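PDB 2VOS: folylpolyglutamate synthase protein FOLC from Mycobacterium tuberculosis, which probably adds L-glutamate to dihydropteroate and, one residue after another, to tetrahydrofolate, at the cost of ATP and with Mg(2+) as cofactor. Local coordinates for residues P292-H297 / A367-F372; P346-D351 / T464-T469; S360-T365 / A392-V397. All blocks are in the same frame, centred on the assembly; numbering follows the deposited sequence.

Contact 2 is the buried one. It pairs two parallel strands in the sheet of the C-terminal glutamate ligase domain, and backbone hydrogen bonds carry it. Contact 3 is partly buried and lies within the same domain, where helix 356-368 meets the end of helix 387-394 through apolar side chains. Contact 1 is a surface contact between domains. It uses the end of that same helix 356-368 and relies on a carboxylate, a water and two rings. Phe349 of contact 2 packs on Phe370 and Phe372 of contact 1. Leu362 of contact 3 lies against Asp351 and Thr469 of contact 2. Contacts 1 and 2 both touch ADP.

Contact 1 of 3, residues P292-H297 / A367-F372; sequences PLHGEH and AHEFDF. With ADP (adenosine-5'-diphosphate), chain B.
Glu369 lies at the C-terminal end of helix 356-368 and reaches across to the loop that leads into helix 296-312. Its CG stands anti to the carbonyl carbon (chi1 -63°), and the chain is extended beyond it. CB and CG carry the chain across, and the side chain also touches Ile270 of strand 264-271. CD of Glu369 comes to lie 3.4 Å from the backbone N of Gly295. OE1 of Glu369 takes the hydrogen bond from Gly295 N at 2.9 Å, and the N-H meets it from above the carboxylate plane. OE1 of Glu369 also accepts from a water oxygen at 2.7 Å. That water is hydrogen-bonded to ND1 of His294 too, 2.8 Å away, and sits in the plane of the imidazole at its edge. OE2 of Glu369 rests 3.3 Å from CA of Gly295 and forms a salt bridge with Arg268. This charge pairing probably keeps the carboxylate ionised.

The second link is aromatic. CG of His294 is also anti to its carbonyl carbon, which directs the ring toward Phe370. CZ of Phe370 stands over the centre of the imidazole, 3.6 Å from ND1 of His294. The pair is T-shaped, with the edge of Phe370 on the face of His294 and the planes 68° apart. Phe370 in turn packs edge-to-face with Phe349.

Gly295 has a positive phi, where a side chain would collide with the carbonyl oxygen of His294. Two residues on, His297 lies against the adenine, its CB 3.6 Å from C6 of ADP. The arrangement joins the middle and C-terminal domains of a Mur ligase-type enzyme beside the adenine end of the nucleotide site, at the interdomain cleft where this family binds ATP.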
loop_
_atom_site.group_PDB
_atom_site.type_symbol
_atom_site.label_atom_id
_atom_site.label_comp_id
_atom_site.label_asym_id
_atom_site.label_seq_id
_atom_site.Cartn_x
_atom_site.Cartn_y
_atom_site.Cartn_z
ATOM N N PRO A 292 -8.097 -4.180 -14.221
ATOM C CA PRO A 292 -9.384 -3.753 -13.657
ATOM C C PRO A 292 -9.245 -2.747 -12.445
ATOM O O PRO A 292 -9.821 -2.983 -11.372
ATOM C CB PRO A 292 -10.022 -5.059 -13.203
ATOM C CG PRO A 292 -8.799 -5.902 -12.708
ATOM C CD PRO A 292 -7.660 -5.487 -13.710
ATOM N N LEU A 293 -8.473 -1.669 -12.612
ATOM C CA LEU A 293 -8.306 -0.687 -11.548
ATOM C C LEU A 293 -8.392 0.673 -12.250
ATOM O O LEU A 293 -7.978 0.819 -13.423
ATOM C CB LEU A 293 -6.902 -0.795 -10.889
ATOM C CG LEU A 293 -6.566 -2.086 -10.160
ATOM C CD1 LEU A 293 -5.134 -2.031 -9.628
ATOM C CD2 LEU A 293 -7.589 -2.290 -8.999
ATOM N N HIS A 294 -8.877 1.659 -11.522
ATOM C CA HIS A 294 -9.038 2.982 -12.032
ATOM C C HIS A 294 -7.792 3.800 -11.678
ATOM O O HIS A 294 -7.166 3.607 -10.643
ATOM C CB HIS A 294 -10.270 3.638 -11.386
ATOM C CG HIS A 294 -11.552 2.878 -11.557
ATOM N ND1 HIS A 294 -12.149 2.678 -12.787
ATOM C CD2 HIS A 294 -12.377 2.311 -10.635
ATOM C CE1 HIS A 294 -13.261 1.976 -12.614
ATOM N NE2 HIS A 294 -13.423 1.751 -11.320
ATOM N N GLY A 295 -7.450 4.742 -12.541
ATOM C CA GLY A 295 -6.436 5.733 -12.205
ATOM C C GLY A 295 -5.206 5.644 -13.092
ATOM O O GLY A 295 -4.673 4.551 -13.304
ATOM N N GLU A 296 -4.757 6.791 -13.605
ATOM C CA GLU A 296 -3.491 6.821 -14.330
ATOM C C GLU A 296 -2.352 6.306 -13.440
ATOM O O GLU A 296 -1.420 5.659 -13.906
ATOM C CB GLU A 296 -3.152 8.229 -14.882
ATOM C CG GLU A 296 -1.842 8.166 -15.706
ATOM C CD GLU A 296 -1.257 9.499 -16.067
ATOM O OE1 GLU A 296 -2.043 10.491 -16.116
ATOM O OE2 GLU A 296 -0.009 9.545 -16.311
ATOM N N HIS A 297 -2.382 6.622 -12.161
ATOM C CA HIS A 297 -1.318 6.141 -11.282
ATOM C C HIS A 297 -1.215 4.622 -11.279
ATOM O O HIS A 297 -0.104 4.074 -11.111
ATOM C CB HIS A 297 -1.517 6.587 -9.843
ATOM C CG HIS A 297 -2.868 6.241 -9.260
ATOM N ND1 HIS A 297 -4.027 6.863 -9.673
ATOM C CD2 HIS A 297 -3.222 5.438 -8.224
ATOM C CE1 HIS A 297 -5.048 6.376 -8.983
ATOM N NE2 HIS A 297 -4.577 5.565 -8.053
ATOM N N ALA A 367 -12.240 12.840 -11.548
ATOM C CA ALA A 367 -12.561 13.857 -12.551
ATOM C C ALA A 367 -12.358 13.348 -13.998
ATOM O O ALA A 367 -13.096 13.727 -14.938
ATOM C CB ALA A 367 -11.696 15.092 -12.299
ATOM N N HIS A 368 -11.350 12.514 -14.192
ATOM C CA HIS A 368 -11.016 12.100 -15.529
ATOM C C HIS A 368 -11.662 10.816 -16.022
ATOM O O HIS A 368 -11.786 10.634 -17.219
ATOM C CB HIS A 368 -9.505 11.934 -15.665
ATOM C CG HIS A 368 -8.732 13.187 -15.406
ATOM N ND1 HIS A 368 -7.378 13.173 -15.144
ATOM C CD2 HIS A 368 -9.103 14.488 -15.407
ATOM C CE1 HIS A 368 -6.958 14.414 -14.972
ATOM N NE2 HIS A 368 -7.982 15.226 -15.142
ATOM N N GLU A 369 -12.059 9.925 -15.132
ATOM C CA GLU A 369 -12.438 8.608 -15.528
ATOM C C GLU A 369 -13.903 8.357 -15.225
ATOM O O GLU A 369 -14.413 7.293 -15.476
ATOM C CB GLU A 369 -11.540 7.578 -14.800
ATOM C CG GLU A 369 -10.082 7.752 -15.224
ATOM C CD GLU A 369 -9.123 6.599 -14.819
ATOM O OE1 GLU A 369 -9.525 5.451 -14.502
ATOM O OE2 GLU A 369 -7.916 6.865 -14.931
ATOM N N PHE A 370 -14.584 9.360 -14.672
ATOM C CA PHE A 370 -15.993 9.256 -14.320
ATOM C C PHE A 370 -16.622 10.578 -14.664
ATOM O O PHE A 370 -15.946 11.550 -14.990
ATOM C CB PHE A 370 -16.144 9.010 -12.850
ATOM C CG PHE A 370 -15.499 7.737 -12.395
ATOM C CD1 PHE A 370 -16.200 6.542 -12.412
ATOM C CD2 PHE A 370 -14.171 7.717 -11.961
ATOM C CE1 PHE A 370 -15.604 5.331 -12.012
ATOM C CE2 PHE A 370 -13.587 6.492 -11.565
ATOM C CZ PHE A 370 -14.298 5.324 -11.606
ATOM N N ASP A 371 -17.933 10.626 -14.605
ATOM C CA ASP A 371 -18.627 11.864 -14.926
ATOM C C ASP A 371 -19.632 12.116 -13.819
ATOM O O ASP A 371 -20.832 11.926 -14.030
ATOM C CB ASP A 371 -19.381 11.692 -16.237
ATOM C CG ASP A 371 -19.967 13.010 -16.742
ATOM O OD1 ASP A 371 -19.703 14.094 -16.123
ATOM O OD2 ASP A 371 -20.651 12.942 -17.783
ATOM N N PHE A 372 -19.158 12.491 -12.637
ATOM C CA PHE A 372 -20.078 12.677 -11.521
ATOM C C PHE A 372 -20.617 14.081 -11.598
ATOM O O PHE A 372 -19.898 14.995 -12.008
ATOM C CB PHE A 372 -19.344 12.471 -10.212
ATOM C CG PHE A 372 -19.018 11.037 -9.947
ATOM C CD1 PHE A 372 -17.719 10.580 -10.016
ATOM C CD2 PHE A 372 -20.023 10.156 -9.655
ATOM C CE1 PHE A 372 -17.425 9.238 -9.781
ATOM C CE2 PHE A 372 -19.732 8.788 -9.426
ATOM C CZ PHE A 372 -18.434 8.345 -9.508
HETATM P PB ADP B . 1.410 2.354 -0.242
HETATM O O1B ADP B . 1.437 0.872 0.027
HETATM O O2B ADP B . 0.853 3.150 0.905
HETATM O O3B ADP B . 2.653 2.946 -0.833
HETATM P PA ADP B . -0.988 1.863 -1.916
HETATM O O1A ADP B . -1.640 1.265 -0.678
HETATM O O2A ADP B . -0.971 1.210 -3.289
HETATM O O3A ADP B . 0.424 2.588 -1.515
HETATM O "O5'" ADP B . -1.882 3.196 -2.163
HETATM C "C5'" ADP B . -2.311 4.101 -1.135
HETATM C "C4'" ADP B . -3.063 5.234 -1.868
HETATM O "O4'" ADP B . -2.118 5.963 -2.700
HETATM C "C3'" ADP B . -4.082 4.753 -2.898
HETATM O "O3'" ADP B . -5.393 4.784 -2.369
HETATM C "C2'" ADP B . -4.102 5.729 -4.040
HETATM O "O2'" ADP B . -4.866 6.898 -3.584
HETATM C "C1'" ADP B . -2.693 6.261 -3.997
HETATM N N9 ADP B . -1.720 5.662 -4.954
HETATM C C8 ADP B . -1.360 4.354 -5.185
HETATM N N7 ADP B . -0.370 4.307 -6.124
HETATM C C5 ADP B . -0.025 5.599 -6.402
HETATM C C6 ADP B . 0.954 6.280 -7.256
HETATM N N6 ADP B . 1.807 5.575 -8.029
HETATM N N1 ADP B . 0.911 7.618 -7.266
HETATM C C2 ADP B . 0.047 8.398 -6.566
HETATM N N3 ADP B . -0.872 7.854 -5.726
HETATM C C4 ADP B . -0.929 6.484 -5.649
HETATM O O HOH W 1 -11.411 3.631 -15.264
#

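Contact 2 of 3, residues P346-D351 / T464-T469; sequences PTVFID and TGIVIT. With ADP (adenosine-5'-diphosphate), chain B.
This is a parallel strand pairing within the six-stranded sheet of the C-terminal domain, between strands 347-350 and 464-469. The register runs from Thr347 beside Gly465 to Ile350 beside Ile468. Thr347 O accepts from Ile466 N at 2.9 Å, and Ile466 O accepts from Phe349 N. Phe349 O then takes Ile468 N; the N-H points almost straight at the oxygen (173°), though from above the carbonyl plane. Ile468 O takes Asp351 N. At the start of the pairing, Thr347 N to Thr464 O is weak at 3.3 Å.

Strand 347-350 lies between 464-469 and the antiparallel edge strand 340-343, while 374-379 flanks 464-469 on its other side. This is the α/β sheet of the Mur ligase C-terminal domain. One face carries Val348, Ile350, Ile466 and Ile468, and Ile466 and Ile468 touch Ala443 and Ile440 of helix 436-451. There CD1 of Ile468 crosses obliquely onto CG1 of Val348 at a tight 3.5 Å. The other face carries Thr347, Phe349 and Val467. CD1 of Phe349 and CG2 of Val467 meet at 4.2 Å, and both side chains touch Leu366 of helix 356-368.

At the C-terminal end of the pairing, OG1 of Thr469 donates to Asp351 O at 2.8 Å. The Asp351 carboxylate turns to the ribose of ADP, whose O2' donates to OD2 at 2.9 Å. Leu339 N holds its OD1 and Ala353 N its OD2.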
loop_
_atom_site.group_PDB
_atom_site.type_symbol
_atom_site.label_atom_id
_atom_site.label_comp_id
_atom_site.label_asym_id
_atom_site.label_seq_id
_atom_site.Cartn_x
_atom_site.Cartn_y
_atom_site.Cartn_z
ATOM N N PRO A 346 -26.306 5.188 -5.065
ATOM C CA PRO A 346 -25.241 6.095 -5.494
ATOM C C PRO A 346 -23.942 5.279 -5.534
ATOM O O PRO A 346 -23.855 4.240 -4.867
ATOM C CB PRO A 346 -25.162 7.093 -4.331
ATOM C CG PRO A 346 -25.495 6.266 -3.118
ATOM C CD PRO A 346 -26.603 5.307 -3.616
ATOM N N THR A 347 -22.957 5.735 -6.286
ATOM C CA THR A 347 -21.641 5.165 -6.227
ATOM C C THR A 347 -20.953 5.524 -4.904
ATOM O O THR A 347 -20.980 6.659 -4.482
ATOM C CB THR A 347 -20.787 5.676 -7.392
ATOM O OG1 THR A 347 -21.406 5.250 -8.623
ATOM C CG2 THR A 347 -19.373 5.132 -7.269
ATOM N N VAL A 348 -20.371 4.537 -4.245
ATOM C CA VAL A 348 -19.559 4.769 -3.055
ATOM C C VAL A 348 -18.202 4.174 -3.393
ATOM O O VAL A 348 -18.091 2.979 -3.781
ATOM C CB VAL A 348 -20.100 4.038 -1.836
ATOM C CG1 VAL A 348 -19.087 4.166 -0.634
ATOM C CG2 VAL A 348 -21.541 4.561 -1.472
ATOM N N PHE A 349 -17.180 5.020 -3.254
ATOM C CA PHE A 349 -15.801 4.557 -3.368
ATOM C C PHE A 349 -15.181 4.550 -2.018
ATOM O O PHE A 349 -15.516 5.405 -1.176
ATOM C CB PHE A 349 -14.976 5.562 -4.151
ATOM C CG PHE A 349 -15.199 5.494 -5.613
ATOM C CD1 PHE A 349 -16.058 6.397 -6.241
ATOM C CD2 PHE A 349 -14.535 4.568 -6.369
ATOM C CE1 PHE A 349 -16.224 6.333 -7.613
ATOM C CE2 PHE A 349 -14.726 4.515 -7.762
ATOM C CZ PHE A 349 -15.551 5.427 -8.349
ATOM N N ILE A 350 -14.222 3.653 -1.823
ATOM C CA ILE A 350 -13.343 3.800 -0.696
ATOM C C ILE A 350 -11.948 3.925 -1.278
ATOM O O ILE A 350 -11.631 3.274 -2.298
ATOM C CB ILE A 350 -13.390 2.575 0.280
ATOM C CG1 ILE A 350 -12.969 1.257 -0.458
ATOM C CG2 ILE A 350 -14.770 2.510 1.017
ATOM C CD1 ILE A 350 -12.871 -0.014 0.496
ATOM N N ASP A 351 -11.113 4.728 -0.615
ATOM C CA ASP A 351 -9.762 4.959 -1.045
ATOM C C ASP A 351 -8.870 5.289 0.146
ATOM O O ASP A 351 -9.200 6.163 0.971
ATOM C CB ASP A 351 -9.683 6.051 -2.112
ATOM C CG ASP A 351 -8.290 6.071 -2.788
ATOM O OD1 ASP A 351 -7.988 5.257 -3.665
ATOM O OD2 ASP A 351 -7.450 6.832 -2.374
ATOM N N THR A 464 -24.157 10.605 -8.961
ATOM C CA THR A 464 -23.731 11.138 -7.683
ATOM C C THR A 464 -22.877 10.072 -7.034
ATOM O O THR A 464 -22.979 8.893 -7.365
ATOM C CB THR A 464 -24.916 11.433 -6.750
ATOM O OG1 THR A 464 -25.618 10.229 -6.487
ATOM C CG2 THR A 464 -25.921 12.405 -7.417
ATOM N N GLY A 465 -22.045 10.489 -6.093
ATOM C CA GLY A 465 -21.169 9.563 -5.377
ATOM C C GLY A 465 -20.681 10.081 -4.030
ATOM O O GLY A 465 -20.739 11.279 -3.729
ATOM N N ILE A 466 -20.221 9.133 -3.236
ATOM C CA ILE A 466 -19.667 9.345 -1.922
ATOM C C ILE A 466 -18.267 8.724 -1.978
ATOM O O ILE A 466 -18.096 7.597 -2.480
ATOM C CB ILE A 466 -20.482 8.587 -0.889
ATOM C CG1 ILE A 466 -21.899 9.144 -0.892
ATOM C CG2 ILE A 466 -19.930 8.806 0.505
ATOM C CD1 ILE A 466 -22.869 8.295 -0.179
ATOM N N VAL A 467 -17.271 9.468 -1.508
ATOM C CA VAL A 467 -15.910 8.975 -1.550
ATOM C C VAL A 467 -15.360 8.999 -0.137
ATOM O O VAL A 467 -15.272 10.056 0.528
ATOM C CB VAL A 467 -15.043 9.861 -2.435
ATOM C CG1 VAL A 467 -13.615 9.321 -2.431
ATOM C CG2 VAL A 467 -15.621 9.876 -3.853
ATOM N N ILE A 468 -15.089 7.800 0.368
ATOM C CA ILE A 468 -14.663 7.649 1.754
ATOM C C ILE A 468 -13.136 7.484 1.738
ATOM O O ILE A 468 -12.609 6.492 1.199
ATOM C CB ILE A 468 -15.332 6.374 2.356
ATOM C CG1 ILE A 468 -16.858 6.501 2.180
ATOM C CG2 ILE A 468 -14.832 6.065 3.811
ATOM C CD1 ILE A 468 -17.628 5.171 2.354
ATOM N N THR A 469 -12.409 8.409 2.379
ATOM C CA THR A 469 -10.958 8.413 2.192
ATOM C C THR A 469 -10.251 9.124 3.367
ATOM O O THR A 469 -10.904 9.525 4.371
ATOM C CB THR A 469 -10.636 9.103 0.830
ATOM O OG1 THR A 469 -9.268 8.943 0.508
ATOM C CG2 THR A 469 -10.949 10.671 0.863
HETATM P PB ADP B . 1.410 2.354 -0.242
HETATM O O1B ADP B . 1.437 0.872 0.027
HETATM O O2B ADP B . 0.853 3.150 0.905
HETATM O O3B ADP B . 2.653 2.946 -0.833
HETATM P PA ADP B . -0.988 1.863 -1.916
HETATM O O1A ADP B . -1.640 1.265 -0.678
HETATM O O2A ADP B . -0.971 1.210 -3.289
HETATM O O3A ADP B . 0.424 2.588 -1.515
HETATM O "O5'" ADP B . -1.882 3.196 -2.163
HETATM C "C5'" ADP B . -2.311 4.101 -1.135
HETATM C "C4'" ADP B . -3.063 5.234 -1.868
HETATM O "O4'" ADP B . -2.118 5.963 -2.700
HETATM C "C3'" ADP B . -4.082 4.753 -2.898
HETATM O "O3'" ADP B . -5.393 4.784 -2.369
HETATM C "C2'" ADP B . -4.102 5.729 -4.040
HETATM O "O2'" ADP B . -4.866 6.898 -3.584
HETATM C "C1'" ADP B . -2.693 6.261 -3.997
HETATM N N9 ADP B . -1.720 5.662 -4.954
HETATM C C8 ADP B . -1.360 4.354 -5.185
HETATM N N7 ADP B . -0.370 4.307 -6.124
HETATM C C5 ADP B . -0.025 5.599 -6.402
HETATM C C6 ADP B . 0.954 6.280 -7.256
HETATM N N6 ADP B . 1.807 5.575 -8.029
HETATM N N1 ADP B . 0.911 7.618 -7.266
HETATM C C2 ADP B . 0.047 8.398 -6.566
HETATM N N3 ADP B . -0.872 7.854 -5.726
HETATM C C4 ADP B . -0.929 6.484 -5.649
#

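Contact 3 of 3, residues S360-T365 / A392-V397; sequences SALAQT and AALEPV
Ala363 is the tight point where helix 356-368 meets the end of helix 387-394 and the turn that follows. CB of Ala363 points toward the other segment and lies 3.2 Å from O of Ala393. CG2 of Val397 sits 3.7 Å from CB of Ala363, and CG1 of Val397 is as close to O of Ala363. CD2 of Leu394 adds a looser touch on CB of Ala363 at 4.2 Å. One turn earlier, CB of Ala393 rests 3.5 Å from N of Ser360, so the helix backbones come near, with CA atoms of Ser360 and Ala393 4.9 Å apart.

Toward the sheet, CD2 of Leu362 and CD2 of Leu394 just meet as their side chains cross obliquely. Leu362 continues onto Val467 and Thr469, and Leu394 onto Thr469.

The solvent side is looser. OG of Ser360, anti to its backbone N (chi1 168°), turns to its own helix and accepts from NE2 of exposed Gln364 at 3.2 Å. Glu395 points away and forms a salt bridge with Arg429.

Alanine methyls, with leucine and valine branches, carry the contact. It therefore rests on shape fit and apolar contact, without directional polar bonds between the two segments.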
loop_
_atom_site.group_PDB
_atom_site.type_symbol
_atom_site.label_atom_id
_atom_site.label_comp_id
_atom_site.label_asym_id
_atom_site.label_seq_id
_atom_site.Cartn_x
_atom_site.Cartn_y
_atom_site.Cartn_z
ATOM N N SER A 360 -4.307 13.745 -4.576
ATOM C CA SER A 360 -4.262 14.241 -5.935
ATOM C C SER A 360 -4.560 13.142 -6.997
ATOM O O SER A 360 -5.322 13.393 -7.949
ATOM C CB SER A 360 -2.936 14.974 -6.175
ATOM O OG SER A 360 -2.800 15.203 -7.547
ATOM N N ALA A 361 -4.016 11.914 -6.808
ATOM C CA ALA A 361 -4.277 10.816 -7.780
ATOM C C ALA A 361 -5.768 10.452 -7.744
ATOM O O ALA A 361 -6.411 10.283 -8.796
ATOM C CB ALA A 361 -3.434 9.613 -7.466
ATOM N N LEU A 362 -6.306 10.381 -6.522
ATOM C CA LEU A 362 -7.705 10.154 -6.313
ATOM C C LEU A 362 -8.579 11.234 -7.004
ATOM O O LEU A 362 -9.547 10.894 -7.718
ATOM C CB LEU A 362 -7.994 10.097 -4.796
ATOM C CG LEU A 362 -9.437 10.040 -4.325
ATOM C CD1 LEU A 362 -10.250 8.852 -4.985
ATOM C CD2 LEU A 362 -9.526 9.956 -2.742
ATOM N N ALA A 363 -8.243 12.523 -6.819
ATOM C CA ALA A 363 -9.079 13.612 -7.363
ATOM C C ALA A 363 -9.008 13.556 -8.900
ATOM O O ALA A 363 -10.037 13.673 -9.587
ATOM C CB ALA A 363 -8.574 15.000 -6.851
ATOM N N GLN A 364 -7.804 13.363 -9.450
ATOM C CA GLN A 364 -7.676 13.335 -10.897
ATOM C C GLN A 364 -8.479 12.172 -11.512
ATOM O O GLN A 364 -9.078 12.334 -12.597
ATOM C CB GLN A 364 -6.240 13.175 -11.313
ATOM C CG GLN A 364 -5.445 14.460 -11.181
ATOM C CD GLN A 364 -4.008 14.208 -11.556
ATOM O OE1 GLN A 364 -3.707 14.016 -12.738
ATOM N NE2 GLN A 364 -3.119 14.140 -10.556
ATOM N N THR A 365 -8.434 11.015 -10.851
ATOM C CA THR A 365 -9.152 9.830 -11.325
ATOM C C THR A 365 -10.676 10.071 -11.311
ATOM O O THR A 365 -11.392 9.741 -12.286
ATOM C CB THR A 365 -8.810 8.617 -10.454
ATOM O OG1 THR A 365 -7.388 8.432 -10.450
ATOM C CG2 THR A 365 -9.467 7.296 -11.025
ATOM N N ALA A 392 -6.547 20.187 0.115
ATOM C CA ALA A 392 -6.353 21.067 -1.046
ATOM C C ALA A 392 -6.444 20.253 -2.372
ATOM O O ALA A 392 -6.954 20.749 -3.367
ATOM C CB ALA A 392 -5.024 21.795 -0.946
ATOM N N ALA A 393 -6.039 18.989 -2.344
ATOM C CA ALA A 393 -6.101 18.150 -3.532
ATOM C C ALA A 393 -7.535 17.712 -3.788
ATOM O O ALA A 393 -7.928 17.472 -4.945
ATOM C CB ALA A 393 -5.202 16.878 -3.368
ATOM N N LEU A 394 -8.343 17.613 -2.730
ATOM C CA LEU A 394 -9.701 17.061 -2.886
ATOM C C LEU A 394 -10.751 18.138 -3.068
ATOM O O LEU A 394 -11.859 17.863 -3.572
ATOM C CB LEU A 394 -10.075 16.171 -1.691
ATOM C CG LEU A 394 -9.130 14.964 -1.610
ATOM C CD1 LEU A 394 -9.311 14.122 -0.316
ATOM C CD2 LEU A 394 -9.303 14.122 -2.849
ATOM N N GLU A 395 -10.422 19.371 -2.664
ATOM C CA GLU A 395 -11.433 20.451 -2.743
ATOM C C GLU A 395 -12.000 20.671 -4.138
ATOM O O GLU A 395 -13.172 20.966 -4.273
ATOM C CB GLU A 395 -10.886 21.767 -2.196
ATOM C CG GLU A 395 -11.968 22.856 -2.132
ATOM C CD GLU A 395 -12.086 23.635 -3.436
ATOM O OE1 GLU A 395 -11.152 23.524 -4.239
ATOM O OE2 GLU A 395 -13.098 24.345 -3.647
ATOM N N PRO A 396 -11.160 20.572 -5.186
ATOM C CA PRO A 396 -11.710 20.734 -6.529
ATOM C C PRO A 396 -12.708 19.633 -6.968
ATOM O O PRO A 396 -13.407 19.819 -7.969
ATOM C CB PRO A 396 -10.464 20.691 -7.424
ATOM C CG PRO A 396 -9.314 21.127 -6.506
ATOM C CD PRO A 396 -9.688 20.420 -5.215
ATOM N N VAL A 397 -12.841 18.525 -6.241
ATOM C CA VAL A 397 -13.754 17.512 -6.745
ATOM C C VAL A 397 -14.894 17.162 -5.798
ATOM O O VAL A 397 -15.874 16.530 -6.218
ATOM C CB VAL A 397 -13.001 16.185 -7.164
ATOM C CG1 VAL A 397 -12.207 16.409 -8.431
ATOM C CG2 VAL A 397 -12.090 15.672 -5.992
#